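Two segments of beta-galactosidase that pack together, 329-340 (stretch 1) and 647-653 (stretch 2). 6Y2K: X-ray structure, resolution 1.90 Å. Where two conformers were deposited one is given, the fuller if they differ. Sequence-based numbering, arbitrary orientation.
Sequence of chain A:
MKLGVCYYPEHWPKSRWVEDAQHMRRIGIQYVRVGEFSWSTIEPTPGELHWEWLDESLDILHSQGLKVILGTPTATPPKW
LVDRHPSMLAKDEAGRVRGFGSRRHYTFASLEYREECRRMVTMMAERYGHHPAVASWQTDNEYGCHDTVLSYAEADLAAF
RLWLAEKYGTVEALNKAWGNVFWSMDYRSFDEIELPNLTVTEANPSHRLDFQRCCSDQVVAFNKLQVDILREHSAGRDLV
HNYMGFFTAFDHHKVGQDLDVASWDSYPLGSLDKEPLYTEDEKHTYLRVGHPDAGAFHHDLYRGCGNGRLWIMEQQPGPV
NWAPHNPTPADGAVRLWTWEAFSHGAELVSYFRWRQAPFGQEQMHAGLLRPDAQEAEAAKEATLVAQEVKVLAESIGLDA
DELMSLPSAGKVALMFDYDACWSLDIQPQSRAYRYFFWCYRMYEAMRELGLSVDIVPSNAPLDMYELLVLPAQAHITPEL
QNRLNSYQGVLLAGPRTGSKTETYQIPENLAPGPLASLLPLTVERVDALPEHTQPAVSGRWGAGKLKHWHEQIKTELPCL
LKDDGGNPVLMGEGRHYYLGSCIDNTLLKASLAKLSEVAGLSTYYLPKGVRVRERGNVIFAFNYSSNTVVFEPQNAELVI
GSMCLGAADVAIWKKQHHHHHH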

# COMPACT_ATOMS: atom_id res chain seq x y z
N PRO A 329 31.92 -3.79 -5.71
CA PRO A 329 31.60 -5.13 -5.19
C PRO A 329 31.71 -5.21 -3.67
O PRO A 329 32.42 -4.42 -3.05
CB PRO A 329 32.65 -6.05 -5.85
CG PRO A 329 33.27 -5.26 -6.95
CD PRO A 329 33.09 -3.81 -6.61
N ALA A 330 30.99 -6.16 -3.07
CA ALA A 330 31.14 -6.42 -1.63
C ALA A 330 32.57 -6.86 -1.36
O ALA A 330 33.21 -7.46 -2.23
CB ALA A 330 30.19 -7.52 -1.16
N ASP A 331 33.08 -6.55 -0.17
CA ASP A 331 34.39 -7.05 0.23
C ASP A 331 34.32 -8.58 0.21
O ASP A 331 33.38 -9.18 0.73
CB ASP A 331 34.79 -6.51 1.61
CG ASP A 331 35.22 -5.02 1.57
OD1 ASP A 331 35.58 -4.47 0.49
OD2 ASP A 331 35.23 -4.39 2.66
N GLY A 332 35.30 -9.20 -0.46
CA GLY A 332 35.33 -10.65 -0.69
C GLY A 332 34.67 -11.15 -1.98
O GLY A 332 34.81 -12.34 -2.33
N ALA A 333 33.96 -10.28 -2.70
CA ALA A 333 33.24 -10.70 -3.92
C ALA A 333 34.15 -11.19 -5.04
O ALA A 333 33.78 -12.11 -5.76
CB ALA A 333 32.31 -9.60 -4.43
N VAL A 334 35.34 -10.60 -5.20
CA VAL A 334 36.25 -11.04 -6.26
C VAL A 334 36.75 -12.47 -5.96
O VAL A 334 36.83 -13.31 -6.85
CB VAL A 334 37.43 -10.06 -6.49
CG1 VAL A 334 38.40 -10.60 -7.53
CG2 VAL A 334 36.89 -8.67 -6.89
N ARG A 335 37.09 -12.72 -4.69
CA ARG A 335 37.41 -14.08 -4.23
C ARG A 335 36.24 -15.04 -4.49
O ARG A 335 36.45 -16.15 -4.98
CB ARG A 335 37.77 -14.07 -2.74
CG ARG A 335 37.76 -15.43 -2.06
CD ARG A 335 38.43 -15.34 -0.70
NE ARG A 335 38.40 -16.63 -0.01
CZ ARG A 335 37.42 -17.07 0.78
NH1 ARG A 335 36.32 -16.35 1.00
NH2 ARG A 335 37.54 -18.26 1.35
N LEU A 336 35.04 -14.59 -4.14
CA LEU A 336 33.81 -15.37 -4.33
C LEU A 336 33.68 -15.81 -5.79
O LEU A 336 33.49 -16.99 -6.06
CB LEU A 336 32.58 -14.55 -3.90
CG LEU A 336 31.23 -15.23 -3.63
CD1 LEU A 336 30.22 -14.16 -3.28
CD2 LEU A 336 30.70 -16.06 -4.79
N TRP A 337 33.78 -14.85 -6.71
CA TRP A 337 33.59 -15.13 -8.14
C TRP A 337 34.67 -16.04 -8.69
O TRP A 337 34.40 -16.86 -9.58
CB TRP A 337 33.54 -13.83 -8.96
CG TRP A 337 32.45 -12.86 -8.58
CD1 TRP A 337 31.18 -13.18 -8.18
CD2 TRP A 337 32.53 -11.43 -8.60
NE1 TRP A 337 30.46 -12.03 -7.93
CE2 TRP A 337 31.27 -10.94 -8.18
CE3 TRP A 337 33.54 -10.51 -8.92
CZ2 TRP A 337 30.99 -9.57 -8.07
CZ3 TRP A 337 33.27 -9.15 -8.81
CH2 TRP A 337 31.99 -8.69 -8.40
N THR A 338 35.89 -15.89 -8.17
CA THR A 338 37.02 -16.71 -8.61
C THR A 338 36.83 -18.17 -8.22
O THR A 338 36.91 -19.05 -9.08
CB THR A 338 38.36 -16.15 -8.07
OG1 THR A 338 38.48 -14.77 -8.42
CG2 THR A 338 39.57 -16.90 -8.64
N TRP A 339 36.57 -18.43 -6.93
CA TRP A 339 36.27 -19.80 -6.48
C TRP A 339 35.05 -20.38 -7.17
O TRP A 339 35.02 -21.56 -7.48
CB TRP A 339 36.08 -19.89 -4.96
CG TRP A 339 37.37 -20.05 -4.24
CD1 TRP A 339 37.95 -19.17 -3.39
CD2 TRP A 339 38.26 -21.16 -4.35
NE1 TRP A 339 39.15 -19.66 -2.94
CE2 TRP A 339 39.37 -20.88 -3.52
CE3 TRP A 339 38.23 -22.36 -5.07
CZ2 TRP A 339 40.43 -21.77 -3.39
CZ3 TRP A 339 39.30 -23.24 -4.94
CH2 TRP A 339 40.38 -22.95 -4.09
N GLU A 340 34.05 -19.53 -7.41
CA GLU A 340 32.86 -19.93 -8.15
C GLU A 340 33.27 -20.54 -9.49
O GLU A 340 32.90 -21.68 -9.79
CB GLU A 340 31.93 -18.71 -8.35
CG GLU A 340 30.69 -18.91 -9.20
CD GLU A 340 30.19 -17.58 -9.74
OE1 GLU A 340 30.63 -17.19 -10.84
OE2 GLU A 340 29.38 -16.91 -9.04
N ALA A 647 28.67 -13.52 4.72
CA ALA A 647 28.17 -12.82 3.54
C ALA A 647 29.28 -12.75 2.48
O ALA A 647 30.42 -12.43 2.81
CB ALA A 647 27.72 -11.41 3.90
N ALA A 648 28.94 -13.08 1.22
CA ALA A 648 29.90 -13.07 0.11
C ALA A 648 31.15 -13.94 0.38
O ALA A 648 32.27 -13.56 0.05
CB ALA A 648 30.31 -11.63 -0.25
N ASP A 649 30.93 -15.12 0.96
CA ASP A 649 32.00 -15.98 1.47
C ASP A 649 31.96 -17.34 0.78
O ASP A 649 30.96 -17.70 0.14
CB ASP A 649 31.84 -16.13 3.00
CG ASP A 649 33.08 -16.67 3.71
OD1 ASP A 649 34.20 -16.64 3.13
OD2 ASP A 649 32.91 -17.14 4.87
N VAL A 650 33.06 -18.07 0.91
CA VAL A 650 33.28 -19.36 0.29
C VAL A 650 33.77 -20.34 1.36
O VAL A 650 34.59 -19.96 2.20
CB VAL A 650 34.39 -19.27 -0.79
CG1 VAL A 650 34.60 -20.61 -1.48
CG2 VAL A 650 34.08 -18.18 -1.81
N ALA A 651 33.26 -21.57 1.34
CA ALA A 651 33.86 -22.66 2.11
C ALA A 651 34.09 -23.85 1.20
O ALA A 651 33.31 -24.09 0.27
CB ALA A 651 32.97 -23.04 3.29
N ILE A 652 35.16 -24.59 1.47
CA ILE A 652 35.56 -25.75 0.67
C ILE A 652 35.78 -26.94 1.61
O ILE A 652 36.53 -26.84 2.58
CB ILE A 652 36.83 -25.48 -0.17
CG1 ILE A 652 36.63 -24.19 -1.00
CG2 ILE A 652 37.16 -26.68 -1.05
CD1 ILE A 652 37.80 -23.81 -1.87
N TRP A 653 35.12 -28.05 1.29
CA TRP A 653 35.13 -29.27 2.09
C TRP A 653 35.63 -30.43 1.22
O TRP A 653 35.46 -30.40 -0.00
CB TRP A 653 33.71 -29.62 2.57
CG TRP A 653 33.04 -28.60 3.46
CD1 TRP A 653 32.58 -27.35 3.11
CD2 TRP A 653 32.70 -28.77 4.84
NE1 TRP A 653 32.01 -26.73 4.20
CE2 TRP A 653 32.07 -27.58 5.28
CE3 TRP A 653 32.89 -29.81 5.77
CZ2 TRP A 653 31.62 -27.41 6.59
CZ3 TRP A 653 32.43 -29.64 7.08
CH2 TRP A 653 31.81 -28.44 7.47
O HOH W 1 33.73 -11.87 2.37
O HOH W 2 34.99 -14.29 -0.33

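The helix of stretch 1 lies against the strand of stretch 2, their axes approaching to 7.8 Å at an angle of 40°. Contact runs along both, because Ala648, just before the strand, and Val650 and Ile652 within it point their CA-to-CB bonds toward the helix, while those of Asp649 and Ala651 point away. Together the stretches bury 435 Å², both sides summed, Ala648 and Val650 giving the largest shares.

Ala648 is a small bump received at the helix start. Ala648 CB sits 4.2 Å from Ala330 CB and 3.9 Å from Leu336 CD1. Gly332, at the N-cap, keeps this approach open: a CB there would lie 3.3 Å from Ala648 O, and its backbone angles by themselves call for glycine. In the remaining gap, water 2 donates to Gly332 O and Ala648 O, acceptors that cannot hydrogen-bond to each other, and accepts from Arg335 NH1.

Beta-branched Val650 holds two methyls close to the backbone: Val650 CG2 is 3.8 Å from Leu336 CA, and Val650 CG1 is 3.8 Å from Trp339 CB. Further along, Ile652 extends its slim CD1 over the face of the Trp339 six-membered ring, 3.3 Å from the centroid, a CH-pi contact that suits a broad, flat surface.

Arg335, nearly fully extended, lays one guanidinium face over Val650 CB while its edge meets Asp649. The salt bridge from Arg335 NH1 to Asp649 OD1 spans 3.0 Å, pairing charge beside the apolar packing.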